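Local coordinates for protein cytochrome c55X (Pseudomonas aeruginosa PAO1, PDB 6TP9) that is a periplasmic monoheme c-type cytochrome that carries electrons and is associated with the biosynthesis of heme d1, at the interface of chains A and B. Coordinates in Å, arbitrary orientation; residue numbers count along the deposited sequence, not the author numbering. Chains: chain A/B, Cytochrome c55X.

Contact 1: the interface of chains A and B. Residues chain A 13, 16-17; chain B 80, 84, 89-92.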
# COMPACT_ATOMS: atom_id res chain seq x y z
N GLN A 13 11.11 -13.06 -1.55
CA GLN A 13 10.77 -11.90 -0.73
C GLN A 13 10.05 -10.84 -1.55
O GLN A 13 9.15 -10.16 -1.04
CB GLN A 13 12.04 -11.32 -0.09
CG GLN A 13 12.74 -12.26 0.88
CD GLN A 13 13.90 -11.60 1.59
OE1 GLN A 13 13.89 -10.40 1.84
NE2 GLN A 13 14.92 -12.39 1.90
N LEU A 16 6.42 -11.83 -2.03
CA LEU A 16 5.67 -11.62 -0.80
C LEU A 16 5.40 -10.13 -0.58
O LEU A 16 4.30 -9.76 -0.15
CB LEU A 16 6.44 -12.22 0.38
CG LEU A 16 6.78 -13.70 0.19
CD1 LEU A 16 7.71 -14.20 1.29
CD2 LEU A 16 5.52 -14.55 0.13
N ARG A 17 6.38 -9.28 -0.88
CA ARG A 17 6.14 -7.84 -0.79
C ARG A 17 5.05 -7.40 -1.75
O ARG A 17 4.18 -6.60 -1.39
CB ARG A 17 7.43 -7.07 -1.08
CG ARG A 17 8.48 -7.20 0.00
CD ARG A 17 9.67 -6.28 -0.24
NE ARG A 17 10.61 -6.29 0.88
CZ ARG A 17 10.45 -5.61 2.01
NH1 ARG A 17 9.37 -4.86 2.19
NH2 ARG A 17 11.37 -5.68 2.96
N TRP B 80 7.94 -14.46 7.50
CA TRP B 80 8.63 -13.32 6.91
C TRP B 80 7.69 -12.12 6.79
O TRP B 80 8.00 -11.03 7.27
CB TRP B 80 9.19 -13.70 5.54
CG TRP B 80 10.02 -12.63 4.94
CD1 TRP B 80 11.35 -12.41 5.14
CD2 TRP B 80 9.58 -11.61 4.04
NE1 TRP B 80 11.77 -11.32 4.42
CE2 TRP B 80 10.70 -10.81 3.74
CE3 TRP B 80 8.35 -11.29 3.46
CZ2 TRP B 80 10.63 -9.72 2.88
CZ3 TRP B 80 8.28 -10.21 2.61
CH2 TRP B 80 9.41 -9.43 2.33
N ARG B 84 7.78 -8.39 8.59
CA ARG B 84 7.71 -7.11 7.90
C ARG B 84 6.59 -6.24 8.46
O ARG B 84 6.75 -5.02 8.59
CB ARG B 84 7.50 -7.35 6.40
CG ARG B 84 8.57 -8.20 5.74
CD ARG B 84 9.93 -7.53 5.74
NE ARG B 84 10.60 -7.58 7.04
CZ ARG B 84 11.14 -8.68 7.56
NH1 ARG B 84 11.74 -8.63 8.74
NH2 ARG B 84 11.09 -9.83 6.90
N GLU B 89 8.35 -2.24 7.87
CA GLU B 89 9.11 -2.12 6.62
C GLU B 89 8.39 -2.93 5.54
O GLU B 89 8.80 -4.03 5.16
CB GLU B 89 10.54 -2.61 6.82
CG GLU B 89 11.24 -2.07 8.06
CD GLU B 89 12.03 -0.80 7.79
OE1 GLU B 89 13.26 -0.90 7.59
OE2 GLU B 89 11.42 0.29 7.78
N ILE B 90 7.29 -2.37 5.04
CA ILE B 90 6.52 -3.01 3.98
C ILE B 90 6.81 -2.42 2.61
O ILE B 90 6.26 -2.90 1.61
CB ILE B 90 5.00 -2.94 4.25
CG1 ILE B 90 4.54 -1.49 4.37
CG2 ILE B 90 4.65 -3.72 5.50
CD1 ILE B 90 3.06 -1.31 4.13
N ALA B 91 7.64 -1.38 2.53
CA ALA B 91 7.94 -0.78 1.24
C ALA B 91 8.53 -1.83 0.30
O ALA B 91 9.34 -2.66 0.74
CB ALA B 91 8.91 0.39 1.40
N PRO B 92 8.14 -1.85 -0.98
CA PRO B 92 8.72 -2.83 -1.89
C PRO B 92 10.21 -2.59 -2.12
O PRO B 92 10.97 -3.51 -2.40
CB PRO B 92 7.92 -2.64 -3.18
CG PRO B 92 7.45 -1.23 -3.13
CD PRO B 92 7.23 -0.92 -1.67
OXT PRO B 92 10.68 -1.45 -2.03

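Contact 2: the interface of chains A and B. Residues chain A 22, 80, 84, 89-90, 92; chain B 13, 16-17.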
# COMPACT_ATOMS: atom_id res chain seq x y z
N GLN A 22 -0.51 -5.45 -2.82
CA GLN A 22 -1.59 -5.38 -3.79
C GLN A 22 -2.74 -6.35 -3.52
O GLN A 22 -3.87 -6.06 -3.92
CB GLN A 22 -1.05 -5.63 -5.21
CG GLN A 22 -0.24 -4.44 -5.73
CD GLN A 22 -0.09 -4.44 -7.24
OE1 GLN A 22 -0.87 -5.06 -7.96
NE2 GLN A 22 0.93 -3.73 -7.72
N TRP A 80 -6.09 9.46 -12.65
CA TRP A 80 -6.26 8.11 -12.13
C TRP A 80 -5.57 7.96 -10.78
O TRP A 80 -6.19 7.53 -9.79
CB TRP A 80 -5.72 7.10 -13.13
CG TRP A 80 -6.01 5.66 -12.81
CD1 TRP A 80 -7.13 4.96 -13.14
CD2 TRP A 80 -5.15 4.75 -12.11
NE1 TRP A 80 -7.03 3.66 -12.68
CE2 TRP A 80 -5.82 3.51 -12.05
CE3 TRP A 80 -3.88 4.86 -11.53
CZ2 TRP A 80 -5.27 2.39 -11.43
CZ3 TRP A 80 -3.34 3.74 -10.92
CH2 TRP A 80 -4.03 2.53 -10.88
N ARG A 84 -7.22 7.04 -7.00
CA ARG A 84 -6.81 5.95 -6.12
C ARG A 84 -6.51 6.47 -4.72
O ARG A 84 -6.87 5.84 -3.72
CB ARG A 84 -5.59 5.24 -6.69
CG ARG A 84 -5.75 4.75 -8.12
CD ARG A 84 -6.72 3.59 -8.24
NE ARG A 84 -8.11 4.00 -8.05
CZ ARG A 84 -8.81 4.72 -8.92
NH1 ARG A 84 -10.07 5.04 -8.66
NH2 ARG A 84 -8.24 5.13 -10.05
N GLU A 89 -7.89 3.20 -2.88
CA GLU A 89 -7.75 2.05 -3.77
C GLU A 89 -6.32 1.95 -4.30
O GLU A 89 -6.08 1.86 -5.51
CB GLU A 89 -8.75 2.14 -4.92
CG GLU A 89 -10.08 1.48 -4.63
CD GLU A 89 -11.17 1.91 -5.59
OE1 GLU A 89 -12.29 1.36 -5.50
OE2 GLU A 89 -10.91 2.80 -6.43
N ILE A 90 -5.35 1.95 -3.40
CA ILE A 90 -3.97 1.73 -3.82
C ILE A 90 -3.74 0.26 -4.12
O ILE A 90 -3.05 -0.09 -5.09
CB ILE A 90 -3.00 2.27 -2.76
CG1 ILE A 90 -3.08 3.80 -2.73
CG2 ILE A 90 -1.57 1.85 -3.06
CD1 ILE A 90 -3.41 4.35 -1.38
N PRO A 92 -5.48 -2.99 -5.70
CA PRO A 92 -6.64 -3.13 -6.59
C PRO A 92 -7.88 -3.62 -5.85
O PRO A 92 -9.00 -3.51 -6.36
CB PRO A 92 -6.18 -4.17 -7.61
CG PRO A 92 -4.69 -4.09 -7.60
CD PRO A 92 -4.31 -3.74 -6.19
OXT PRO A 92 -7.80 -4.11 -4.72
N GLN B 13 -2.64 0.83 -15.84
CA GLN B 13 -3.01 0.83 -14.43
C GLN B 13 -1.96 0.10 -13.59
O GLN B 13 -1.63 0.54 -12.48
CB GLN B 13 -4.37 0.18 -14.23
CG GLN B 13 -5.54 0.90 -14.87
CD GLN B 13 -6.85 0.19 -14.63
OE1 GLN B 13 -6.90 -0.82 -13.93
NE2 GLN B 13 -7.93 0.72 -15.20
N LEU B 16 1.05 2.18 -13.18
CA LEU B 16 0.79 3.30 -12.28
C LEU B 16 0.72 2.86 -10.82
O LEU B 16 1.14 3.61 -9.93
CB LEU B 16 -0.50 4.01 -12.68
CG LEU B 16 -0.45 4.75 -14.02
CD1 LEU B 16 -1.80 5.34 -14.38
CD2 LEU B 16 0.61 5.85 -14.00
N ARG B 17 0.20 1.66 -10.54
CA ARG B 17 0.24 1.16 -9.17
C ARG B 17 1.67 0.97 -8.70
O ARG B 17 2.02 1.28 -7.56
CB ARG B 17 -0.53 -0.15 -9.04
CG ARG B 17 -2.02 0.01 -9.22
CD ARG B 17 -2.79 -1.19 -8.73
NE ARG B 17 -4.19 -1.09 -9.13
CZ ARG B 17 -5.08 -0.32 -8.53
NH1 ARG B 17 -4.73 0.42 -7.48
NH2 ARG B 17 -6.33 -0.29 -8.97

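Contact 1: the interface of chains A and B
In the two-fold dimer of the crystal, which probably reflects domain swapping, helix 75-87 of chain B packs its B:Trp80 against A:Gln13, A:Leu16 and A:Arg17 of chain A helix 10-27. CG of B:Trp80 stands anti to the backbone N (chi1 -174°), which sends the indole across to the partner helix. A:Gln13 lies over one face of the ring, its CG 3.8 Å from the indole NE1, with the side-chain amide plane turned 49° from the ring. At the six-membered end, A:Leu16 sets its CB 3.5 Å from CZ3 of B:Trp80. CG of A:Arg17 meets the ring rim in plane, 3.4 Å from CH2 of B:Trp80. The opposite face carries NH2 of B:Arg84 from the same chain, above the plane and toward the rim.

A:Arg17 runs extended from CG to NE, and its guanidinium, almost perpendicular to the indole, reaches the C-terminal tail of chain B. NH1 gives a hydrogen bond to the backbone O of B:Glu89 at 3.1 Å; the donor stands above the carbonyl plane. The cationic group thus meets backbone oxygen, while the B:Glu89 carboxylate remains farther away. CD, in the aliphatic stem of A:Arg17, lies 3.9 Å from CA of the terminal B:Pro92.

Contact 2: the interface of chains A and B
Two flat groups, the guanidinium of B:Arg17 and the indole of A:Trp80, organise this contact. One face of the guanidinium is covered over its centre by CH2 of A:Trp80, and the opposite face, also centrally, by CA of the C-terminal A:Pro92; the backbone O of A:Glu89 sits at its edge, in plane. The indole in turn has NH2 of A:Arg84 above one face and B:Gln13 over the other, and CG of B:Arg17 at its edge.

Such a sandwich shows how an arginine can be fixed by packing and a directed bond together. NH1 of B:Arg17 donates to O of A:Glu89 at 2.8 Å, 151° at the hydrogen, and makes a weak second bond to O of A:Ile90 at 3.0 Å. The extended stretch from CG to NE (chi2 -164°, chi3 -170°) brings the charged end alongside A:Pro92, whose CG lies 3.6 Å from CD of B:Arg17. B:Leu16 presses its CB to within 3.3 Å of CZ3 of A:Trp80, while CB of B:Gln13 lies 3.7 Å from CZ2 of the same indole.

A:Arg84 bends at chi2 and chi3, bringing its guanidinium back over the indole. Its NH1 forms a salt bridge with OE2 of A:Glu89 at 3.3 Å, a second-shell link between helix 75-86 and the tail that accepts the arginine. The acidic partner may offset the proximity of two like-charged guanidinium groups. Together these interactions hold the C-terminal helix and tail of chain A against helix 10-28 of chain B in the crystal dimer; whether this is the form used in the periplasm the structure alone does not show.

Contact 1 and contact 2, with C-alpha centres about 18 Å apart, are twins of a two-fold symmetric interface with the chains exchanged. Each chain gives Gln13, Leu16 and Arg17 of its N-terminal helix to one contact and its C-terminal helix and tail to the other, a reciprocal embrace that fits the domain swapping reported for this crystal. The tryptophan packing is much alike in both, though the glutamine amide is turned differently. At the tails, the terminal proline covers a guanidinium face in contact 2 but not contact 1, and the Glu89 and Ile90 backbones differ. The two-fold match thus seems closer between helices than at chain ends.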